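Local coordinates for UTP--glucose-1-phosphate uridylyltransferase (Acinetobacter baumannii, PDB 6KNL), which catalyses the transfer of a uridylyl group from UTP to alpha-D-glucose 1-phosphate, giving UDP-glucose and diphosphate, and may help cells survive stationary phase, at residues Ala5-Ala10 against Ile51-His56; Pro24-Thr29 against Ala60-Tyr65; Leu133-Ser138 against Gln252-Asp257; Ile158-Val163 against Val246-Met251; Val211-Ile216 against Ala238-Thr243. The protein carries 1 engineered substitution. All coordinates share one frame; numbering follows the deposited sequence.

Contact 1: Ala5-Ala10 against Ile51-His56. With URI (uridine), chain C.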
# COMPACT_ATOMS: atom_id res chain seq x y z
N ALA A 5 -1.57 24.73 -4.93
CA ALA A 5 -0.49 23.78 -5.29
C ALA A 5 -1.00 22.81 -6.35
O ALA A 5 -2.13 22.32 -6.19
CB ALA A 5 -0.00 23.04 -4.08
N VAL A 6 -0.20 22.56 -7.38
CA VAL A 6 -0.50 21.56 -8.46
C VAL A 6 0.27 20.28 -8.11
O VAL A 6 1.51 20.37 -8.00
CB VAL A 6 -0.09 22.09 -9.84
CG1 VAL A 6 -0.24 21.04 -10.93
CG2 VAL A 6 -0.84 23.35 -10.21
N LEU A 7 -0.43 19.16 -7.88
CA LEU A 7 0.25 17.84 -7.75
C LEU A 7 -0.04 17.08 -9.04
O LEU A 7 -1.18 16.73 -9.31
CB LEU A 7 -0.21 16.99 -6.56
CG LEU A 7 -0.60 17.65 -5.25
CD1 LEU A 7 -0.40 16.67 -4.11
CD2 LEU A 7 0.13 18.94 -4.95
N PRO A 8 0.99 16.83 -9.87
CA PRO A 8 0.84 16.01 -11.06
C PRO A 8 0.91 14.53 -10.67
O PRO A 8 1.93 14.08 -10.23
CB PRO A 8 2.00 16.49 -11.95
CG PRO A 8 3.07 16.93 -10.98
CD PRO A 8 2.36 17.33 -9.71
N VAL A 9 -0.21 13.82 -10.83
CA VAL A 9 -0.42 12.44 -10.32
C VAL A 9 -0.96 11.53 -11.44
O VAL A 9 -1.47 10.44 -11.12
CB VAL A 9 -1.35 12.47 -9.09
CG1 VAL A 9 -0.66 13.13 -7.91
CG2 VAL A 9 -2.69 13.15 -9.37
N ALA A 10 -0.78 11.94 -12.70
CA ALA A 10 -1.38 11.33 -13.92
C ALA A 10 -0.49 10.20 -14.46
O ALA A 10 -0.96 9.42 -15.29
CB ALA A 10 -1.57 12.40 -14.97
N ILE A 51 -5.77 22.20 -3.29
CA ILE A 51 -4.96 21.08 -3.84
C ILE A 51 -5.48 20.78 -5.24
O ILE A 51 -6.65 20.42 -5.36
CB ILE A 51 -5.01 19.84 -2.94
CG1 ILE A 51 -4.49 20.14 -1.53
CG2 ILE A 51 -4.26 18.67 -3.57
CD1 ILE A 51 -2.98 20.33 -1.46
N ILE A 52 -4.65 20.94 -6.27
CA ILE A 52 -5.03 20.68 -7.69
C ILE A 52 -4.33 19.39 -8.15
O ILE A 52 -3.13 19.43 -8.45
CB ILE A 52 -4.74 21.89 -8.59
CG1 ILE A 52 -5.31 23.18 -7.99
CG2 ILE A 52 -5.28 21.63 -9.99
CD1 ILE A 52 -4.84 24.45 -8.67
N LEU A 53 -5.08 18.29 -8.16
CA LEU A 53 -4.63 16.99 -8.69
C LEU A 53 -4.78 17.06 -10.21
O LEU A 53 -5.91 17.26 -10.68
CB LEU A 53 -5.48 15.85 -8.10
CG LEU A 53 -5.48 15.74 -6.58
CD1 LEU A 53 -6.43 14.64 -6.12
CD2 LEU A 53 -4.09 15.49 -6.03
N VAL A 54 -3.66 16.97 -10.93
CA VAL A 54 -3.68 16.67 -12.39
C VAL A 54 -3.61 15.16 -12.46
O VAL A 54 -2.57 14.63 -12.06
CB VAL A 54 -2.50 17.32 -13.14
CG1 VAL A 54 -2.53 16.96 -14.61
CG2 VAL A 54 -2.47 18.82 -12.95
N THR A 55 -4.67 14.48 -12.89
CA THR A 55 -4.79 13.03 -12.64
C THR A 55 -5.11 12.27 -13.93
O THR A 55 -5.18 12.89 -15.01
CB THR A 55 -5.76 12.79 -11.48
OG1 THR A 55 -5.60 11.45 -11.01
CG2 THR A 55 -7.19 13.09 -11.87
N HIS A 56 -5.26 10.96 -13.77
CA HIS A 56 -5.51 9.93 -14.81
C HIS A 56 -6.77 9.16 -14.42
O HIS A 56 -7.05 9.08 -13.21
CB HIS A 56 -4.26 9.04 -14.93
CG HIS A 56 -4.33 7.99 -15.99
ND1 HIS A 56 -4.67 6.67 -15.70
CD2 HIS A 56 -4.07 8.04 -17.32
CE1 HIS A 56 -4.63 5.96 -16.81
NE2 HIS A 56 -4.27 6.78 -17.82
N1 URI C . 3.61 13.11 -14.21
C2 URI C . 4.68 12.99 -15.09
N3 URI C . 4.37 13.08 -16.41
C4 URI C . 3.12 13.27 -16.96
C5 URI C . 2.06 13.39 -15.99
C6 URI C . 2.33 13.31 -14.68
O2 URI C . 5.83 12.80 -14.72
O4 URI C . 3.02 13.32 -18.19
C1' URI C . 3.93 13.01 -12.77
C2' URI C . 4.26 11.58 -12.32
C3' URI C . 5.19 11.87 -11.13
C4' URI C . 6.00 13.07 -11.64
O2' URI C . 3.12 10.84 -11.94
O3' URI C . 4.53 12.21 -9.92
O4' URI C . 5.08 13.79 -12.51
C5' URI C . 7.30 12.69 -12.35
O5' URI C . 7.81 13.70 -13.20

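Contact 2: Pro24-Thr29 against Ala60-Tyr65. With URI (uridine), chain C.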
# COMPACT_ATOMS: atom_id res chain seq x y z
N PRO A 24 -3.06 3.30 -7.68
CA PRO A 24 -2.07 4.32 -8.00
C PRO A 24 -0.83 4.25 -7.10
O PRO A 24 -0.97 3.97 -5.94
CB PRO A 24 -2.83 5.63 -7.72
CG PRO A 24 -4.28 5.25 -7.85
CD PRO A 24 -4.33 3.88 -7.21
N LYS A 25 0.35 4.55 -7.65
CA LYS A 25 1.63 4.58 -6.89
C LYS A 25 1.46 5.50 -5.67
O LYS A 25 2.15 5.26 -4.66
CB LYS A 25 2.80 5.08 -7.75
CG LYS A 25 2.72 6.54 -8.18
CD LYS A 25 3.35 6.85 -9.54
CE LYS A 25 3.24 8.31 -9.95
NZ LYS A 25 4.04 9.20 -9.07
N GLU A 26 0.58 6.50 -5.77
CA GLU A 26 0.40 7.58 -4.77
C GLU A 26 -0.34 7.02 -3.57
O GLU A 26 -0.30 7.67 -2.52
CB GLU A 26 -0.41 8.74 -5.34
CG GLU A 26 0.33 9.55 -6.38
CD GLU A 26 0.15 9.06 -7.81
OE1 GLU A 26 -0.54 8.02 -8.02
OE2 GLU A 26 0.71 9.72 -8.71
N MET A 27 -1.00 5.87 -3.72
CA MET A 27 -1.77 5.21 -2.64
C MET A 27 -0.95 4.07 -2.01
O MET A 27 -1.52 3.32 -1.19
CB MET A 27 -3.08 4.66 -3.21
CG MET A 27 -3.97 5.75 -3.79
SD MET A 27 -4.38 7.03 -2.57
CE MET A 27 -5.37 6.06 -1.45
N VAL A 28 0.32 3.93 -2.36
CA VAL A 28 1.23 2.95 -1.70
C VAL A 28 1.27 3.25 -0.19
O VAL A 28 1.57 4.41 0.19
CB VAL A 28 2.65 2.98 -2.31
CG1 VAL A 28 2.61 2.28 -3.65
N THR A 29 0.97 2.24 0.63
CA THR A 29 1.05 2.31 2.11
C THR A 29 2.47 2.70 2.51
O THR A 29 3.40 2.03 2.05
CB THR A 29 0.63 1.00 2.78
OG1 THR A 29 -0.44 0.52 1.98
N ALA A 60 -8.98 7.40 -9.30
CA ALA A 60 -10.18 7.69 -8.47
C ALA A 60 -9.84 7.53 -6.98
O ALA A 60 -10.22 8.39 -6.21
CB ALA A 60 -11.32 6.79 -8.86
N SER A 61 -9.13 6.47 -6.60
CA SER A 61 -8.81 6.17 -5.18
C SER A 61 -8.09 7.36 -4.51
O SER A 61 -8.33 7.60 -3.33
CB SER A 61 -8.04 4.89 -5.06
OG SER A 61 -6.74 5.06 -5.56
N ILE A 62 -7.27 8.11 -5.23
CA ILE A 62 -6.62 9.34 -4.66
C ILE A 62 -7.73 10.32 -4.29
O ILE A 62 -7.69 10.82 -3.18
CB ILE A 62 -5.62 10.00 -5.62
CG1 ILE A 62 -4.39 9.11 -5.86
CG2 ILE A 62 -5.22 11.38 -5.11
CD1 ILE A 62 -3.47 9.60 -6.96
N GLU A 63 -8.62 10.64 -5.23
CA GLU A 63 -9.73 11.60 -5.02
C GLU A 63 -10.65 11.11 -3.91
O GLU A 63 -11.09 11.97 -3.10
CB GLU A 63 -10.55 11.80 -6.29
CG GLU A 63 -9.96 12.83 -7.23
CD GLU A 63 -9.99 12.41 -8.68
OE1 GLU A 63 -8.96 11.87 -9.18
OE2 GLU A 63 -11.04 12.62 -9.31
N ASN A 64 -10.93 9.79 -3.87
CA ASN A 64 -11.83 9.14 -2.88
C ASN A 64 -11.24 9.27 -1.47
O ASN A 64 -12.02 9.28 -0.51
CB ASN A 64 -12.09 7.67 -3.23
CG ASN A 64 -12.97 7.53 -4.45
OD1 ASN A 64 -13.67 8.47 -4.82
ND2 ASN A 64 -12.95 6.36 -5.08
N TYR A 65 -9.92 9.38 -1.36
CA TYR A 65 -9.19 9.42 -0.07
C TYR A 65 -9.44 10.76 0.66
O TYR A 65 -9.38 10.75 1.91
CB TYR A 65 -7.70 9.18 -0.28
CG TYR A 65 -6.95 9.01 1.02
CD1 TYR A 65 -7.07 7.85 1.76
CD2 TYR A 65 -6.16 10.03 1.53
CE1 TYR A 65 -6.39 7.68 2.95
CE2 TYR A 65 -5.47 9.88 2.71
CZ TYR A 65 -5.58 8.70 3.42
OH TYR A 65 -4.91 8.54 4.59
N1 URI C . 3.61 13.11 -14.21
C2 URI C . 4.68 12.99 -15.09
N3 URI C . 4.37 13.08 -16.41
C4 URI C . 3.12 13.27 -16.96
C5 URI C . 2.06 13.39 -15.99
C6 URI C . 2.33 13.31 -14.68
O2 URI C . 5.83 12.80 -14.72
O4 URI C . 3.02 13.32 -18.19
C1' URI C . 3.93 13.01 -12.77
C2' URI C . 4.26 11.58 -12.32
C3' URI C . 5.19 11.87 -11.13
C4' URI C . 6.00 13.07 -11.64
O2' URI C . 3.12 10.84 -11.94
O3' URI C . 4.53 12.21 -9.92
O4' URI C . 5.08 13.79 -12.51
C5' URI C . 7.30 12.69 -12.35
O5' URI C . 7.81 13.70 -13.20

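Contact 3: Leu133-Ser138 against Gln252-Asp257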
# COMPACT_ATOMS: atom_id res chain seq x y z
N LEU A 133 8.73 12.34 -0.92
CA LEU A 133 8.34 12.72 0.46
C LEU A 133 9.41 13.61 1.08
O LEU A 133 10.58 13.36 0.85
CB LEU A 133 8.18 11.45 1.30
CG LEU A 133 7.02 10.52 0.96
CD1 LEU A 133 6.62 9.73 2.20
CD2 LEU A 133 5.82 11.27 0.41
N VAL A 134 9.00 14.60 1.89
CA VAL A 134 9.91 15.57 2.58
C VAL A 134 9.65 15.51 4.09
O VAL A 134 8.52 15.79 4.51
CB VAL A 134 9.70 16.99 2.05
CG1 VAL A 134 10.66 17.98 2.69
CG2 VAL A 134 9.80 17.05 0.53
N LYS A 135 10.68 15.18 4.88
CA LYS A 135 10.60 15.10 6.36
C LYS A 135 11.37 16.28 6.97
O LYS A 135 12.50 16.55 6.52
CB LYS A 135 11.19 13.77 6.83
CG LYS A 135 10.32 13.00 7.82
CD LYS A 135 11.01 11.81 8.45
CE LYS A 135 11.96 12.19 9.58
NZ LYS A 135 13.39 12.05 9.19
N ASP A 136 10.79 16.95 7.97
CA ASP A 136 11.37 18.15 8.62
C ASP A 136 11.95 17.75 9.99
O ASP A 136 12.26 16.55 10.17
CB ASP A 136 10.32 19.27 8.65
CG ASP A 136 10.85 20.63 9.07
OD1 ASP A 136 10.97 20.85 10.29
OD2 ASP A 136 11.14 21.45 8.18
N GLY A 137 12.14 18.73 10.88
CA GLY A 137 12.52 18.54 12.30
C GLY A 137 11.96 19.65 13.17
O GLY A 137 11.18 19.35 14.10
N SER A 138 12.33 20.90 12.88
CA SER A 138 11.84 22.13 13.56
C SER A 138 10.43 22.50 13.06
O SER A 138 9.95 21.85 12.12
CB SER A 138 12.80 23.26 13.34
OG SER A 138 12.90 23.56 11.96
N GLN A 252 16.37 22.17 4.44
CA GLN A 252 16.90 21.91 5.81
C GLN A 252 16.60 20.45 6.19
O GLN A 252 17.41 19.84 6.91
CB GLN A 252 16.31 22.98 6.75
CG GLN A 252 16.05 22.53 8.18
CD GLN A 252 14.63 22.08 8.41
OE1 GLN A 252 13.67 22.71 7.96
NE2 GLN A 252 14.47 20.97 9.12
N GLY A 253 15.48 19.90 5.68
CA GLY A 253 15.04 18.52 5.92
C GLY A 253 15.62 17.55 4.90
O GLY A 253 16.58 17.91 4.22
N GLN A 254 14.99 16.37 4.76
CA GLN A 254 15.53 15.18 4.05
C GLN A 254 14.42 14.61 3.15
O GLN A 254 13.27 14.63 3.60
CB GLN A 254 16.01 14.20 5.12
CG GLN A 254 16.20 12.76 4.65
CD GLN A 254 16.66 11.89 5.80
OE1 GLN A 254 17.61 11.11 5.68
NE2 GLN A 254 16.00 12.06 6.94
N THR A 255 14.76 14.14 1.94
CA THR A 255 13.79 13.57 0.95
C THR A 255 13.80 12.03 0.96
O THR A 255 14.79 11.44 1.43
CB THR A 255 14.05 14.04 -0.48
OG1 THR A 255 15.41 13.79 -0.85
CG2 THR A 255 13.75 15.50 -0.66
N PHE A 256 12.72 11.44 0.45
CA PHE A 256 12.56 10.00 0.14
C PHE A 256 11.80 9.84 -1.17
O PHE A 256 10.72 10.42 -1.33
CB PHE A 256 11.79 9.24 1.22
CG PHE A 256 12.34 9.46 2.59
CD1 PHE A 256 11.95 10.55 3.33
CD2 PHE A 256 13.30 8.61 3.11
CE1 PHE A 256 12.48 10.77 4.59
CE2 PHE A 256 13.82 8.82 4.37
CZ PHE A 256 13.41 9.91 5.11
N ASP A 257 12.35 9.02 -2.07
CA ASP A 257 11.79 8.77 -3.41
C ASP A 257 11.01 7.45 -3.37
O ASP A 257 11.63 6.37 -3.50
CB ASP A 257 12.91 8.81 -4.45
CG ASP A 257 12.42 8.57 -5.87
OD1 ASP A 257 11.21 8.70 -6.10
OD2 ASP A 257 13.27 8.23 -6.72

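Contact 4: Ile158-Val163 against Val246-Met251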
# COMPACT_ATOMS: atom_id res chain seq x y z
N ILE A 158 13.09 26.99 -6.60
CA ILE A 158 13.29 25.58 -7.01
C ILE A 158 14.01 24.87 -5.87
O ILE A 158 15.18 25.18 -5.64
CB ILE A 158 14.08 25.51 -8.32
CG1 ILE A 158 13.29 26.23 -9.42
CG2 ILE A 158 14.41 24.06 -8.66
CD1 ILE A 158 13.65 25.82 -10.82
N MET A 159 13.31 23.97 -5.19
CA MET A 159 13.87 23.29 -4.00
C MET A 159 14.98 22.36 -4.48
O MET A 159 14.77 21.66 -5.51
CB MET A 159 12.82 22.49 -3.22
CG MET A 159 13.35 21.98 -1.88
SD MET A 159 12.12 21.23 -0.82
CE MET A 159 10.96 22.60 -0.71
N VAL A 160 16.10 22.38 -3.75
CA VAL A 160 17.32 21.59 -4.06
C VAL A 160 17.89 20.98 -2.78
O VAL A 160 17.59 21.48 -1.68
CB VAL A 160 18.38 22.42 -4.81
CG1 VAL A 160 17.81 23.09 -6.05
CG2 VAL A 160 19.05 23.44 -3.90
N GLU A 161 18.69 19.94 -2.95
CA GLU A 161 19.23 19.08 -1.87
C GLU A 161 20.67 18.74 -2.23
O GLU A 161 20.89 18.28 -3.37
CB GLU A 161 18.40 17.81 -1.76
CG GLU A 161 18.78 16.92 -0.59
CD GLU A 161 17.75 15.83 -0.36
OE1 GLU A 161 17.45 15.54 0.83
OE2 GLU A 161 17.22 15.30 -1.37
N ALA A 162 21.61 18.99 -1.33
CA ALA A 162 23.03 18.62 -1.53
C ALA A 162 23.10 17.09 -1.66
O ALA A 162 22.44 16.41 -0.85
CB ALA A 162 23.87 19.15 -0.39
N VAL A 163 23.80 16.58 -2.67
CA VAL A 163 24.06 15.11 -2.84
C VAL A 163 25.57 14.87 -2.89
O VAL A 163 26.35 15.77 -3.21
CB VAL A 163 23.37 14.51 -4.08
CG1 VAL A 163 21.85 14.50 -3.95
CG2 VAL A 163 23.79 15.19 -5.38
N VAL A 246 15.38 33.57 -10.96
CA VAL A 246 15.03 32.20 -10.50
C VAL A 246 16.09 31.80 -9.47
O VAL A 246 17.29 31.94 -9.77
CB VAL A 246 14.97 31.23 -11.70
CG1 VAL A 246 14.52 29.84 -11.28
CG2 VAL A 246 14.08 31.77 -12.81
N GLU A 247 15.64 31.36 -8.30
CA GLU A 247 16.52 31.02 -7.16
C GLU A 247 16.43 29.53 -6.85
O GLU A 247 15.34 28.94 -6.98
CB GLU A 247 16.10 31.79 -5.91
CG GLU A 247 16.25 33.29 -6.06
CD GLU A 247 16.07 34.05 -4.76
OE1 GLU A 247 15.20 33.65 -3.98
OE2 GLU A 247 16.83 35.01 -4.53
N ALA A 248 17.54 28.95 -6.42
CA ALA A 248 17.60 27.63 -5.78
C ALA A 248 17.48 27.82 -4.27
O ALA A 248 18.33 28.53 -3.71
CB ALA A 248 18.88 26.94 -6.15
N TYR A 249 16.44 27.24 -3.66
CA TYR A 249 16.24 27.14 -2.20
C TYR A 249 16.76 25.78 -1.72
O TYR A 249 16.24 24.75 -2.16
CB TYR A 249 14.77 27.30 -1.81
CG TYR A 249 14.49 26.89 -0.38
CD1 TYR A 249 14.74 27.75 0.67
CD2 TYR A 249 14.05 25.61 -0.08
CE1 TYR A 249 14.51 27.36 1.99
CE2 TYR A 249 13.86 25.20 1.22
CZ TYR A 249 14.08 26.08 2.26
OH TYR A 249 13.86 25.67 3.55
N ARG A 250 17.76 25.80 -0.83
CA ARG A 250 18.38 24.58 -0.28
C ARG A 250 17.62 24.15 0.97
O ARG A 250 17.56 24.93 1.94
CB ARG A 250 19.86 24.82 0.04
CG ARG A 250 20.55 23.65 0.74
CD ARG A 250 22.06 23.75 0.64
NE ARG A 250 22.71 22.63 1.33
CZ ARG A 250 23.85 22.71 2.02
NH1 ARG A 250 24.49 23.86 2.13
NH2 ARG A 250 24.34 21.63 2.61
N MET A 251 17.09 22.93 0.96
CA MET A 251 16.21 22.44 2.05
C MET A 251 17.04 22.09 3.29
O MET A 251 18.25 21.78 3.16
CB MET A 251 15.39 21.24 1.58
CG MET A 251 16.20 20.02 1.23
SD MET A 251 15.15 18.85 0.36
CE MET A 251 14.30 18.09 1.74

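Contact 5: Val211-Ile216 against Ala238-Thr243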
# COMPACT_ATOMS: atom_id res chain seq x y z
N VAL A 211 7.93 26.77 -6.55
CA VAL A 211 6.99 27.93 -6.44
C VAL A 211 7.23 28.77 -7.68
O VAL A 211 8.38 29.13 -7.90
CB VAL A 211 7.20 28.72 -5.14
CG1 VAL A 211 6.14 29.80 -4.95
CG2 VAL A 211 7.22 27.80 -3.93
N LEU A 212 6.20 28.97 -8.50
CA LEU A 212 6.31 29.50 -9.89
C LEU A 212 5.25 30.57 -10.09
O LEU A 212 4.17 30.46 -9.52
CB LEU A 212 6.08 28.37 -10.89
CG LEU A 212 7.00 27.16 -10.78
CD1 LEU A 212 6.60 26.11 -11.80
CD2 LEU A 212 8.47 27.54 -10.95
N PRO A 213 5.52 31.61 -10.90
CA PRO A 213 4.48 32.57 -11.29
C PRO A 213 3.58 32.01 -12.40
O PRO A 213 4.05 31.18 -13.16
CB PRO A 213 5.31 33.77 -11.79
CG PRO A 213 6.55 33.13 -12.37
CD PRO A 213 6.83 31.92 -11.49
N ALA A 214 2.33 32.47 -12.47
CA ALA A 214 1.31 32.04 -13.45
C ALA A 214 1.86 32.16 -14.87
O ALA A 214 1.50 31.33 -15.71
CB ALA A 214 0.05 32.87 -13.31
N LYS A 215 2.66 33.20 -15.11
CA LYS A 215 3.41 33.47 -16.37
C LYS A 215 3.91 32.16 -17.00
O LYS A 215 3.88 32.07 -18.24
CB LYS A 215 4.60 34.40 -16.05
CG LYS A 215 5.00 35.38 -17.15
CD LYS A 215 6.25 36.20 -16.83
CE LYS A 215 6.14 37.02 -15.56
NZ LYS A 215 6.96 38.26 -15.63
N ILE A 216 4.37 31.21 -16.17
CA ILE A 216 4.94 29.89 -16.58
C ILE A 216 3.95 29.12 -17.47
O ILE A 216 4.41 28.36 -18.33
CB ILE A 216 5.32 29.05 -15.34
CG1 ILE A 216 6.39 28.01 -15.66
CG2 ILE A 216 4.10 28.39 -14.72
CD1 ILE A 216 7.78 28.60 -15.80
N ALA A 238 13.86 27.68 -17.95
CA ALA A 238 14.97 28.27 -18.75
C ALA A 238 14.46 29.55 -19.42
O ALA A 238 15.19 30.55 -19.40
CB ALA A 238 15.51 27.30 -19.78
N MET A 239 13.25 29.50 -19.98
CA MET A 239 12.61 30.62 -20.73
C MET A 239 12.22 31.74 -19.76
O MET A 239 12.25 32.93 -20.17
CB MET A 239 11.36 30.14 -21.48
CG MET A 239 11.65 29.48 -22.82
SD MET A 239 10.14 28.74 -23.53
CE MET A 239 10.33 29.21 -25.26
N LEU A 240 11.85 31.39 -18.54
CA LEU A 240 11.45 32.37 -17.50
C LEU A 240 12.69 33.20 -17.12
O LEU A 240 12.54 34.38 -16.79
CB LEU A 240 10.87 31.60 -16.31
CG LEU A 240 10.47 32.42 -15.10
CD1 LEU A 240 9.39 33.44 -15.45
CD2 LEU A 240 10.00 31.48 -14.00
N GLN A 241 13.86 32.58 -17.23
CA GLN A 241 15.19 33.21 -16.98
C GLN A 241 15.32 34.50 -17.81
O GLN A 241 15.94 35.45 -17.32
CB GLN A 241 16.30 32.19 -17.26
CG GLN A 241 17.53 32.37 -16.38
CD GLN A 241 17.35 31.85 -14.98
OE1 GLN A 241 17.12 30.67 -14.76
NE2 GLN A 241 17.49 32.74 -14.00
N ASP A 242 14.71 34.55 -19.00
CA ASP A 242 14.83 35.69 -19.94
C ASP A 242 14.20 36.96 -19.34
O ASP A 242 14.62 38.04 -19.77
CB ASP A 242 14.27 35.34 -21.33
CG ASP A 242 15.11 34.31 -22.10
OD1 ASP A 242 16.26 34.03 -21.67
OD2 ASP A 242 14.61 33.80 -23.13
N THR A 243 13.29 36.89 -18.36
CA THR A 243 12.66 38.11 -17.78
C THR A 243 12.65 38.15 -16.24
O THR A 243 12.46 39.25 -15.70
CB THR A 243 11.23 38.33 -18.29
OG1 THR A 243 10.42 37.21 -17.94
CG2 THR A 243 11.19 38.59 -19.78

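Contact 1: Ala5-Ala10 against Ile51-His56
The nucleotide pocket of this GT-A nucleotidyltransferase fold opens where two parallel central strands, 5-8 and 51-55, reach their C-terminal ends. Ala5 to Pro8 pair in order with Ile51 to Val54, and the backbone bonds alternate: Ala5 O accepts from Ile52 N (2.9 Å), Ile52 O from Leu7 N, Leu7 O from Val54 N, and Val54 O from Val9 N (2.8 Å, 164° at the hydrogen). On one face Val6 CG1 packs against Val54 CG2 at 3.7 Å. On the other, Leu7 CG sits 4.2 Å from both Ile51 CG2 and Leu53 CD2. Past the last bridge, with CG1 beside the backbone N (chi1 -69°), Val9 puts CG2 between its N and carbonyl carbon, against Thr55 CB at 3.7 Å. Ala10 CB rests on Thr55 O and lies 3.9 Å from C5 of the uridine base, while Pro8 O comes to 3.2 Å from the ribose O3'. His56 bonds through ND1 to Ser58 and through NE2 to Glu71 of the second subunit. Helix 109-115 covers the Pro8 and Val54 face, helix 35-45 packs on Leu7 and Ile51, and strand 97-102 borders strand 51-55.

Contact 2: Pro24-Thr29 against Ala60-Tyr65
Pro24 opens the 3-10 turn that packs on helix 60-65 beside the uridine site of the nucleotidyltransferase fold. Its ring lies against Ser61, with CD 3.2 Å from Ser61 OG and CB near Ile62 CD1, while its carbonyl accepts the N-H of Met27 and closes the turn. Lys25 points the other way, into the pocket. Its NZ makes a weak hydrogen bond with the ribose O3' (3.2 Å) and a salt bridge with Glu26 OE2 at 3.4 Å; Asp131 is a long, weak ionic partner of the same NZ. Glu26 links the two sides. Bent at chi2 (90°), its side chain crosses Ile62 at a slant, Glu26 CB 3.6 Å from Ile62 CD1, and its OE1 is salt-bridged to Lys59, so each carboxylate oxygen has a lysine partner. Met27 fills the groove between Ser61, Ile62 and Tyr65; turns at both chi2 (-58°) and chi3 (-66°) curl its thioether along the helix. Tyr65 also bonds through OH to Glu37 and meets Lys21 of the second subunit in a cation-pi contact. Met27 SD makes an oblique Met-aromatic contact 5.5 Å from the Tyr65 ring centroid, its CE 4.0 Å from Tyr65 CD1.

Contact 3: Leu133-Ser138 against Gln252-Asp257
Leu133 and Phe256 form a hydrogen-bonded antiparallel pair, exchanging Leu133 N to Phe256 O (2.8 Å) and Phe256 N to Leu133 O. Two residues on, Lys135 N gives a nearly straight bond to Gln254 O (2.9 Å, 179°), and Gln254 N returns one to Lys135 O. Val134 and Thr255 form the non-hydrogen-bonded pair between them. On the face of Leu133 and Phe256, Lys135 CB meets the edge of the Phe256 ring, in its plane, 4.0 Å from CE1. The Lys135 and Gln254 side chains run alongside one another, pointing the same way. Just before strand 254-257, Gly253 CA lies 3.3 Å from Lys135 O in a CA-H...O contact. Helix 261-274 backs the Leu133 and Phe256 face, where His270 meets the Phe256 ring. Thr255 OG1 probably bonds to Glu161, and Asp142 accepts the N-H groups of Gln252 and Gly253. The result is a two-stranded antiparallel ribbon that follows Asp131 of the nucleotide site and joins that part of the chain to the one preceding helix 261-274.

Contact 4: Ile158-Val163 against Val246-Met251
Met159 and Tyr249 sit at the middle of a parallel strand pair in the mixed central sheet of this GT-A fold, with Ile158 bridged to Ala248 and Val160 to Arg250. Four backbone bonds zip the strands: Ile158 N to Glu247 O (3.0 Å), Tyr249 N to Ile158 O, Val160 N to Tyr249 O (2.9 Å) and Met251 N to Val160 O. The segment axes twist by 46°. Apolar packing occupies both faces. Ile158 CD1 touches Val246 CG1, and Val160 CG1 reaches Ala248 CB at 4.0 Å. On the opposite face Met159 CG, anti to its own nitrogen (chi1 -171°), comes in near the plane at the Tyr249 ring edge, 4.1 Å from CD2. Polar ends look elsewhere: Tyr249 OH bonds to Asp142 and Arg250 NH1 to Pro180 O. The Glu161 side chain crosses Met251, whose SD lies 4.0 Å from Glu161 CB. At the strand exit the Met159 and Met251 side chains cross at about a right angle, SD to SD 4.0 Å.

Contact 5: Val211-Ile216 against Ala238-Thr243
Leu240 meets Pro213 and Ile216 where helix 233-240 packs on the link between strand 209-212 and helix 216-220. This is the close-packed part, and one methyl does most of the work: Leu240 CD2 lies 4.1 Å from Pro213 CD and also 4.1 Å from Ile216 CD1. The Pro213 ring presents CG and CD to the Leu240 methyl, whereas the Ile216 side chain crosses Leu240 at about a right angle. Leu240 holds CG anti to the backbone N (chi1 177°), which sends the isobutyl group out from the helix to these two partners. Ile216 also packs on Phe125 and Ile237, which carries this side inward; Pro213 touches Asp124.

The outer side is sparser. Lys215 passes its aliphatic chain by Leu240, with CD 4.4 Å from CD1, and then carries its ammonium group toward Thr243. There Lys215 NZ stands 4.3 Å from Thr243 OG1, and its charge is instead taken up in a salt bridge with Asp244, just beyond the segment. Both Lys215 and Thr243 are exposed to solvent. With no hydrogen bond between 211-216 and 238-243, the two segments are held by dispersion forces and hydrophobic burial around a single leucine, and the ionic pairing of Lys215 with Asp244 supplements that hold at the surface.

Overall arrangement
Contacts 1 and 2 form the nucleotide side of the molecule: their centres are about 12 Å apart, both touch the uridine, and Leu53 CD1 packs on Ile62 CG2 at 3.6 Å. Contacts 3 and 4, with centres about 13 Å apart, meet where Thr255 OG1 and Glu161 OE2 probably share a hydrogen bond, strand 246-250 running on into 254-257. Contact 5 touches contact 4 through Val246 and Leu240 and lies away from the annotated sites. Contacts 1, 4 and 5 all reach the same mixed sheet, yet the centres of 1 and 4 are about 22 Å apart, on opposite sides of the chain's centre. Ile158 of contact 4 approaches Val206, which binds UDP-glucose.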